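Francisella virulence factor (Francisella novicida, PDB 5EVF) is a virulence factor of unknown biochemical function, a small protein in which one long helix packs on a mixed beta sheet. Local coordinates at residues 40-46 and 98-104; 60-64 and 79-83. All coordinates share one frame; numbering follows the deposited sequence.

Interaction 1. Residues 40-46 and 98-104; sequences NIGQVRT and LRGYAFR
Strands 42-46 and 98-103 run antiparallel at the middle of the sheet, where V44 and G100 form a hydrogen-bonded pair in which each N meets the other's O: V44 N to G100 O at 2.9 Å and G100 N to V44 O at 2.8 Å. T46 and L98 form a second such pair, and A102 N reaches G42 O in an almost straight bond (179°). On the helix-facing side T46 OG1 sits against L98 CB while its hydrogen bond goes to N63 O of helix 56-73. The other face carries R45 and R99, whose guanidinium groups stack nearly parallel (planes 12° apart, centres 3.5 Å). R45 reaches out extended, whereas R99 folds back at chi2 and chi3 to lay its group flat on it; like charges are thereby brought together, probably at some cost. In its own plane, R99 NH1 donates to Y101 OH at 3.2 Å, a long and bent bond that may help hold the guanidinium. Y101 also takes N40 at its ring edge and the Q43 aliphatic chain alongside. At the strand entrance I41 N binds A102 O, and N40 CB lies over one face of the F103 ring, offset toward its rim, as a CH-pi contact 4.0 Å from the centroid, with N40 ND2 held by T37 O. Flanked by strands 6-12 and 78-84, this is a central antiparallel pair of a mixed sheet with a helix packed on one face, an alpha + beta arrangement.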
ATOM      1  N   ASN A  40       3.295  10.423  10.290  1.00 15.44           N
ATOM      2  CA  ASN A  40       2.504  10.146   9.101  1.00 16.06           C
ATOM      3  C   ASN A  40       1.187  10.914   9.136  1.00 16.87           C
ATOM      4  O   ASN A  40       0.690  11.304  10.197  1.00 20.94           O
ATOM      5  CB  ASN A  40       2.246   8.643   8.955  1.00 13.58           C
ATOM      6  CG  ASN A  40       1.177   8.129   9.907  1.00 16.95           C
ATOM      7  OD1 ASN A  40      -0.011   8.138   9.576  1.00 16.39           O
ATOM      8  ND2 ASN A  40       1.589   7.681  11.090  1.00 17.12           N
ATOM      9  N   ILE A  41       0.629  11.150   7.945  1.00 13.19           N
ATOM     10  CA  ILE A  41      -0.661  11.826   7.818  1.00 15.47           C
ATOM     11  C   ILE A  41      -1.818  10.856   7.628  1.00 15.62           C
ATOM     12  O   ILE A  41      -2.982  11.282   7.656  1.00 13.94           O
ATOM     13  CB  ILE A  41      -0.658  12.833   6.648  1.00 19.34           C
ATOM     14  CG1 ILE A  41      -0.440  12.104   5.318  1.00 18.86           C
ATOM     15  CG2 ILE A  41       0.408  13.902   6.882  1.00 23.98           C
ATOM     16  CD1 ILE A  41      -0.811  12.914   4.093  1.00 27.42           C
ATOM     17  N   GLY A  42      -1.540   9.580   7.423  1.00 13.43           N
ATOM     18  CA  GLY A  42      -2.585   8.614   7.153  1.00 11.73           C
ATOM     19  C   GLY A  42      -1.955   7.323   6.678  1.00 11.56           C
ATOM     20  O   GLY A  42      -0.737   7.218   6.529  1.00 13.58           O
ATOM     21  N   GLN A  43      -2.811   6.335   6.461  1.00 10.79           N
ATOM     22  CA  GLN A  43      -2.380   5.033   5.972  1.00 10.17           C
ATOM     23  C   GLN A  43      -3.050   4.725   4.647  1.00 12.79           C
ATOM     24  O   GLN A  43      -4.173   5.142   4.397  1.00 13.43           O
ATOM     25  CB  GLN A  43      -2.748   3.892   6.926  1.00 14.85           C
ATOM     26  CG  GLN A  43      -2.569   4.147   8.382  1.00 27.43           C
ATOM     27  CD  GLN A  43      -3.208   3.058   9.231  1.00 29.06           C
ATOM     28  OE1 GLN A  43      -3.651   3.318  10.347  1.00 35.82           O
ATOM     29  NE2 GLN A  43      -3.280   1.840   8.697  1.00 16.09           N
ATOM     30  N   VAL A  44      -2.352   3.964   3.812  0.64 10.84           N
ATOM     31  CA  VAL A  44      -2.940   3.367   2.622  0.64 11.84           C
ATOM     32  C   VAL A  44      -2.861   1.861   2.802  0.64  9.62           C
ATOM     33  O   VAL A  44      -1.841   1.342   3.270  0.64 12.83           O
ATOM     34  CB  VAL A  44      -2.227   3.832   1.332  0.64 11.89           C
ATOM     35  CG1 VAL A  44      -0.714   3.551   1.402  0.64 10.03           C
ATOM     36  CG2 VAL A  44      -2.853   3.193   0.110  0.64 16.12           C
ATOM     37  N   ARG A  45      -3.954   1.165   2.493  1.00 10.24           N
ATOM     38  CA  ARG A  45      -3.995  -0.286   2.585  1.00 11.23           C
ATOM     39  C   ARG A  45      -4.507  -0.821   1.262  1.00 10.63           C
ATOM     40  O   ARG A  45      -5.554  -0.382   0.779  1.00 13.01           O
ATOM     41  CB  ARG A  45      -4.878  -0.764   3.743  1.00 14.94           C
ATOM     42  CG  ARG A  45      -4.451  -0.242   5.111  1.00 13.10           C
ATOM     43  CD  ARG A  45      -5.284  -0.865   6.210  1.00 20.50           C
ATOM     44  NE  ARG A  45      -4.936  -0.320   7.522  1.00 14.92           N
ATOM     45  CZ  ARG A  45      -5.520  -0.700   8.653  1.00 17.53           C
ATOM     46  NH1 ARG A  45      -6.465  -1.631   8.640  1.00 18.74           N
ATOM     47  NH2 ARG A  45      -5.151  -0.152   9.806  1.00 17.98           N
ATOM     48  N   THR A  46      -3.759  -1.743   0.659  1.00 10.62           N
ATOM     49  CA  THR A  46      -4.219  -2.372  -0.571  1.00 11.27           C
ATOM     50  C   THR A  46      -4.171  -3.885  -0.417  1.00 13.07           C
ATOM     51  O   THR A  46      -3.483  -4.422   0.452  1.00 13.34           O
ATOM     52  CB  THR A  46      -3.384  -1.942  -1.786  1.00 12.49           C
ATOM     53  OG1 THR A  46      -1.997  -2.181  -1.527  1.00 12.58           O
ATOM     54  CG2 THR A  46      -3.565  -0.472  -2.049  1.00 14.90           C
ATOM     55  N   LEU A  98      -1.002  -4.936   1.715  1.00 10.68           N
ATOM     56  CA  LEU A  98       0.061  -3.972   1.930  1.00 10.06           C
ATOM     57  C   LEU A  98      -0.453  -2.948   2.923  1.00 11.56           C
ATOM     58  O   LEU A  98      -1.606  -2.517   2.826  1.00 11.91           O
ATOM     59  CB  LEU A  98       0.469  -3.288   0.611  1.00 10.77           C
ATOM     60  CG  LEU A  98       1.454  -2.129   0.679  1.00 10.84           C
ATOM     61  CD1 LEU A  98       2.190  -2.037  -0.641  1.00 11.31           C
ATOM     62  CD2 LEU A  98       0.736  -0.819   0.939  1.00  9.26           C
ATOM     63  N   ARG A  99       0.408  -2.560   3.863  1.00  9.90           N
ATOM     64  CA  ARG A  99       0.151  -1.456   4.785  1.00 10.65           C
ATOM     65  C   ARG A  99       1.173  -0.375   4.494  1.00 11.21           C
ATOM     66  O   ARG A  99       2.380  -0.646   4.507  1.00 11.49           O
ATOM     67  CB  ARG A  99       0.262  -1.929   6.235  1.00 11.53           C
ATOM     68  CG  ARG A  99       0.182  -0.818   7.289  1.00 22.73           C
ATOM     69  CD  ARG A  99      -1.259  -0.412   7.509  1.00 27.08           C
ATOM     70  NE  ARG A  99      -2.047  -1.501   8.063  1.00 26.24           N
ATOM     71  CZ  ARG A  99      -2.237  -1.703   9.370  1.00 30.67           C
ATOM     72  NH1 ARG A  99      -1.719  -0.871  10.282  1.00 26.89           N
ATOM     73  NH2 ARG A  99      -2.967  -2.737   9.786  1.00 27.09           N
ATOM     74  N   GLY A 100       0.701   0.822   4.200  1.00 10.60           N
ATOM     75  CA  GLY A 100       1.584   1.938   3.902  1.00 11.57           C
ATOM     76  C   GLY A 100       1.229   3.110   4.791  1.00 11.23           C
ATOM     77  O   GLY A 100       0.072   3.277   5.179  1.00 15.26           O
ATOM     78  N   TYR A 101       2.249   3.856   5.188  1.00 10.19           N
ATOM     79  CA  TYR A 101       2.054   5.100   5.923  1.00 11.03           C
ATOM     80  C   TYR A 101       2.464   6.242   5.016  1.00 11.81           C
ATOM     81  O   TYR A 101       3.532   6.187   4.397  1.00 12.18           O
ATOM     82  CB  TYR A 101       2.849   5.102   7.223  1.00 11.01           C
ATOM     83  CG  TYR A 101       2.264   4.091   8.183  1.00 15.05           C
ATOM     84  CD1 TYR A 101       1.354   4.493   9.142  1.00 17.28           C
ATOM     85  CD2 TYR A 101       2.582   2.742   8.097  1.00 16.05           C
ATOM     86  CE1 TYR A 101       0.787   3.605  10.002  1.00 24.11           C
ATOM     87  CE2 TYR A 101       2.000   1.824   8.969  1.00 18.19           C
ATOM     88  CZ  TYR A 101       1.115   2.277   9.925  1.00 23.63           C
ATOM     89  OH  TYR A 101       0.511   1.413  10.817  1.00 24.75           O
ATOM     90  N   ALA A 102       1.606   7.260   4.926  1.00 10.32           N
ATOM     91  CA  ALA A 102       1.814   8.385   4.028  1.00 11.70           C
ATOM     92  C   ALA A 102       2.373   9.577   4.788  1.00 13.44           C
ATOM     93  O   ALA A 102       2.004   9.819   5.938  1.00 13.09           O
ATOM     94  CB  ALA A 102       0.505   8.786   3.350  1.00 13.59           C
ATOM     95  N   PHE A 103       3.244  10.333   4.121  1.00 12.25           N
ATOM     96  CA  PHE A 103       3.909  11.478   4.719  1.00 12.92           C
ATOM     97  C   PHE A 103       3.861  12.660   3.766  1.00 13.58           C
ATOM     98  O   PHE A 103       3.829  12.490   2.544  1.00 13.76           O
ATOM     99  CB  PHE A 103       5.359  11.147   5.052  1.00 15.67           C
ATOM    100  CG  PHE A 103       5.508  10.026   6.035  1.00 14.61           C
ATOM    101  CD1 PHE A 103       5.429   8.702   5.623  1.00 14.41           C
ATOM    102  CD2 PHE A 103       5.749  10.286   7.369  1.00 18.40           C
ATOM    103  CE1 PHE A 103       5.569   7.668   6.531  1.00 16.50           C
ATOM    104  CE2 PHE A 103       5.899   9.244   8.280  1.00 16.55           C
ATOM    105  CZ  PHE A 103       5.803   7.943   7.861  1.00 16.26           C
ATOM    106  N   ARG A 104       3.827  13.861   4.348  1.00 14.62           N
ATOM    107  CA  ARG A 104       3.977  15.127   3.636  1.00 21.58           C
ATOM    108  C   ARG A 104       5.268  15.802   4.069  1.00 22.16           C
ATOM    109  O   ARG A 104       5.622  15.772   5.252  1.00 25.56           O
ATOM    110  CB  ARG A 104       2.832  16.092   3.943  1.00 31.70           C
ATOM    111  CG  ARG A 104       1.484  15.681   3.441  1.00 35.26           C
ATOM    112  CD  ARG A 104       1.279  16.159   2.035  1.00 32.95           C
ATOM    113  NE  ARG A 104       1.139  17.606   1.876  1.00 28.12           N
ATOM    114  CZ  ARG A 104       0.831  18.182   0.715  1.00 24.41           C
ATOM    115  NH1 ARG A 104       0.622  17.429  -0.364  1.00 24.49           N
ATOM    116  NH2 ARG A 104       0.724  19.504   0.617  1.00 29.74           N
TER

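Interaction 2. Residues 60-64 and 79-83; sequences CDKNL and IKYIC
C60 and C83 are joined by a disulfide, SG to SG 2.0 Å, that ties helix 56-73 covalently to strand 78-84. Its chi3 of 85° is close to the relaxed right angle for such a bond. C60 SG stands anti to its backbone N (chi1 180°), which carries the sulfur out from the helix toward the strand; C83 SG meets it from beside its own backbone N. The sulfur of C60 also lies near the plane of the Y81 ring, at its edge, with CE2 4.3 Å away.

One helical turn further on, L64 takes over the contact. Its CD1 methyl rests squarely over one face of the Y81 ring, 3.8 Å from the centroid and 8° off the normal, a CH-pi contact. CD2, the other branch, reaches the phenol end of the same ring, 3.7 Å from Y81 CZ. The two side chains cross at about a right angle, with both methyls touching the ring. On the same side of the ring, beyond its rim, I79 CD1 touches L64 CD1 at 4.0 Å and continues the apolar layer.

L64 N bonds to C60 O within the turn, and C60 and L64, one turn apart, present their side chains to the same strand. Between them N63 is gripped through its amide: OD1 by T48 OG1 and ND2 by V96 O, tying the helix to two further strands. Outward, V28 of strand 27-30 packs on L64, I79 and Y81, while L98 of strand 95-103 packs on L64 and Y81; the contact thus lies where helix 56-73 crosses strand 78-84, between these two neighbouring strands.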
ATOM      1  N   CYS A  60       3.044  -8.373  -4.257  1.00 13.78           N
ATOM      2  CA  CYS A  60       3.475  -7.231  -3.459  1.00 14.00           C
ATOM      3  C   CYS A  60       3.657  -6.000  -4.343  1.00 13.51           C
ATOM      4  O   CYS A  60       3.199  -4.901  -4.009  1.00 11.99           O
ATOM      5  CB  CYS A  60       4.767  -7.596  -2.727  1.00 14.51           C
ATOM      6  SG  CYS A  60       5.448  -6.286  -1.701  1.00 13.96           S
ATOM      7  N   ASP A  61       4.275  -6.172  -5.509  1.00 13.20           N
ATOM      8  CA  ASP A  61       4.460  -5.019  -6.385  1.00 13.20           C
ATOM      9  C   ASP A  61       3.124  -4.469  -6.884  1.00 13.25           C
ATOM     10  O   ASP A  61       2.947  -3.248  -6.988  1.00 12.86           O
ATOM     11  CB  ASP A  61       5.345  -5.392  -7.568  1.00 14.68           C
ATOM     12  CG  ASP A  61       5.895  -4.163  -8.261  1.00 29.41           C
ATOM     13  OD1 ASP A  61       6.705  -3.447  -7.623  1.00 32.79           O
ATOM     14  OD2 ASP A  61       5.491  -3.890  -9.412  1.00 39.72           O
ATOM     15  N   LYS A  62       2.187  -5.358  -7.213  1.00 13.91           N
ATOM     16  CA  LYS A  62       0.854  -4.937  -7.628  1.00 14.18           C
ATOM     17  C   LYS A  62       0.201  -4.104  -6.534  1.00 13.18           C
ATOM     18  O   LYS A  62      -0.368  -3.039  -6.799  1.00 14.02           O
ATOM     19  CB  LYS A  62       0.010  -6.176  -7.934  1.00 17.97           C
ATOM     20  CG  LYS A  62      -1.427  -5.909  -8.381  1.00 21.59           C
ATOM     21  CD  LYS A  62      -1.584  -6.044  -9.886  1.00 19.69           C
ATOM     22  CE  LYS A  62      -2.937  -5.521 -10.360  1.00 21.73           C
ATOM     23  NZ  LYS A  62      -4.102  -6.325  -9.862  1.00 21.68           N
ATOM     24  N   ASN A  63       0.272  -4.588  -5.292  1.00 12.61           N
ATOM     25  CA  ASN A  63      -0.238  -3.813  -4.163  1.00 11.80           C
ATOM     26  C   ASN A  63       0.465  -2.467  -4.048  1.00 11.16           C
ATOM     27  O   ASN A  63      -0.168  -1.437  -3.759  1.00 10.86           O
ATOM     28  CB  ASN A  63      -0.080  -4.597  -2.856  1.00 11.49           C
ATOM     29  CG  ASN A  63      -1.050  -5.743  -2.742  1.00 12.22           C
ATOM     30  OD1 ASN A  63      -2.126  -5.692  -3.329  1.00 13.53           O
ATOM     31  ND2 ASN A  63      -0.734  -6.730  -1.898  1.00 16.63           N
ATOM     32  N   LEU A  64       1.777  -2.452  -4.264  1.00 11.11           N
ATOM     33  CA  LEU A  64       2.535  -1.219  -4.067  1.00 10.70           C
ATOM     34  C   LEU A  64       2.174  -0.177  -5.118  1.00 11.05           C
ATOM     35  O   LEU A  64       2.035   1.009  -4.796  1.00 10.78           O
ATOM     36  CB  LEU A  64       4.042  -1.515  -4.095  1.00 10.84           C
ATOM     37  CG  LEU A  64       4.963  -0.294  -4.036  1.00 10.75           C
ATOM     38  CD1 LEU A  64       4.721   0.505  -2.756  1.00 12.88           C
ATOM     39  CD2 LEU A  64       6.418  -0.747  -4.148  1.00 11.90           C
ATOM     40  N   ILE A  79       5.779   7.408   0.970  1.00 11.50           N
ATOM     41  CA  ILE A  79       5.103   6.322   1.672  1.00 10.28           C
ATOM     42  C   ILE A  79       6.157   5.353   2.175  1.00 10.30           C
ATOM     43  O   ILE A  79       7.195   5.160   1.538  1.00 12.92           O
ATOM     44  CB  ILE A  79       4.073   5.559   0.816  1.00 12.84           C
ATOM     45  CG1 ILE A  79       4.733   4.930  -0.409  1.00 16.53           C
ATOM     46  CG2 ILE A  79       2.944   6.474   0.414  1.00 16.31           C
ATOM     47  CD1 ILE A  79       3.759   4.007  -1.149  1.00 22.42           C
ATOM     48  N   LYS A  80       5.877   4.748   3.329  1.00 10.11           N
ATOM     49  CA  LYS A  80       6.682   3.670   3.890  1.00 10.21           C
ATOM     50  C   LYS A  80       5.756   2.473   4.005  1.00 11.13           C
ATOM     51  O   LYS A  80       4.699   2.579   4.631  1.00 11.99           O
ATOM     52  CB  LYS A  80       7.255   4.055   5.258  1.00 12.46           C
ATOM     53  CG  LYS A  80       8.054   5.363   5.258  1.00 15.19           C
ATOM     54  CD  LYS A  80       8.665   5.636   6.641  1.00 17.86           C
ATOM     55  CE  LYS A  80       9.226   7.058   6.734  1.00 23.59           C
ATOM     56  NZ  LYS A  80       9.609   7.419   8.141  1.00 22.93           N
ATOM     57  N   TYR A  81       6.128   1.345   3.393  1.00  9.72           N
ATOM     58  CA  TYR A  81       5.174   0.259   3.250  1.00  9.57           C
ATOM     59  C   TYR A  81       5.788  -1.094   3.602  1.00  9.69           C
ATOM     60  O   TYR A  81       7.016  -1.268   3.674  1.00 10.09           O
ATOM     61  CB  TYR A  81       4.632   0.207   1.811  1.00 10.50           C
ATOM     62  CG  TYR A  81       5.640  -0.425   0.896  1.00  9.59           C
ATOM     63  CD1 TYR A  81       6.761   0.283   0.467  1.00  9.91           C
ATOM     64  CD2 TYR A  81       5.522  -1.761   0.518  1.00 11.68           C
ATOM     65  CE1 TYR A  81       7.723  -0.315  -0.348  1.00 14.64           C
ATOM     66  CE2 TYR A  81       6.487  -2.361  -0.286  1.00 13.17           C
ATOM     67  CZ  TYR A  81       7.579  -1.635  -0.707  1.00 17.44           C
ATOM     68  OH  TYR A  81       8.527  -2.228  -1.510  1.00 16.29           O
ATOM     69  N   ILE A  82       4.893  -2.062   3.801  1.00  9.64           N
ATOM     70  CA  ILE A  82       5.272  -3.460   4.002  1.00 10.06           C
ATOM     71  C   ILE A  82       4.180  -4.334   3.397  1.00 11.26           C
ATOM     72  O   ILE A  82       2.996  -4.011   3.483  1.00  9.92           O
ATOM     73  CB  ILE A  82       5.497  -3.761   5.498  1.00 11.40           C
ATOM     74  CG1 ILE A  82       5.966  -5.209   5.697  1.00 11.82           C
ATOM     75  CG2 ILE A  82       4.213  -3.492   6.302  1.00 14.49           C
ATOM     76  CD1 ILE A  82       6.452  -5.487   7.105  1.00 13.69           C
ATOM     77  N   CYS A  83       4.578  -5.420   2.742  1.00 10.54           N
ATOM     78  CA  CYS A  83       3.627  -6.409   2.257  1.00 10.90           C
ATOM     79  C   CYS A  83       3.409  -7.485   3.310  1.00 11.43           C
ATOM     80  O   CYS A  83       4.354  -7.899   3.994  1.00 13.79           O
ATOM     81  CB  CYS A  83       4.137  -7.024   0.955  1.00 12.55           C
ATOM     82  SG  CYS A  83       3.962  -5.845  -0.399  1.00 12.21           S
TER

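From the N terminus, the chain lays down strand 6-12 at one edge of the sheet and strand 27-30 at the other before residues 40-46 enter strand 42-49. Helix 56-73 follows, and its residues 60-64 meet 79-83 in interaction 2, closing a short helix-to-strand loop with the disulfide. Strand 95-103 then returns to pair with 40-46, so interaction 1 closes the longer loop and interaction 2 is nested inside it. The two meet directly: strands 95-103 and 78-84 are neighbours, with probable backbone hydrogen bonds from Y101 to K80 and from I82 to R99, and strand 95-103 thereby joins the sheet pairing to the helix contact.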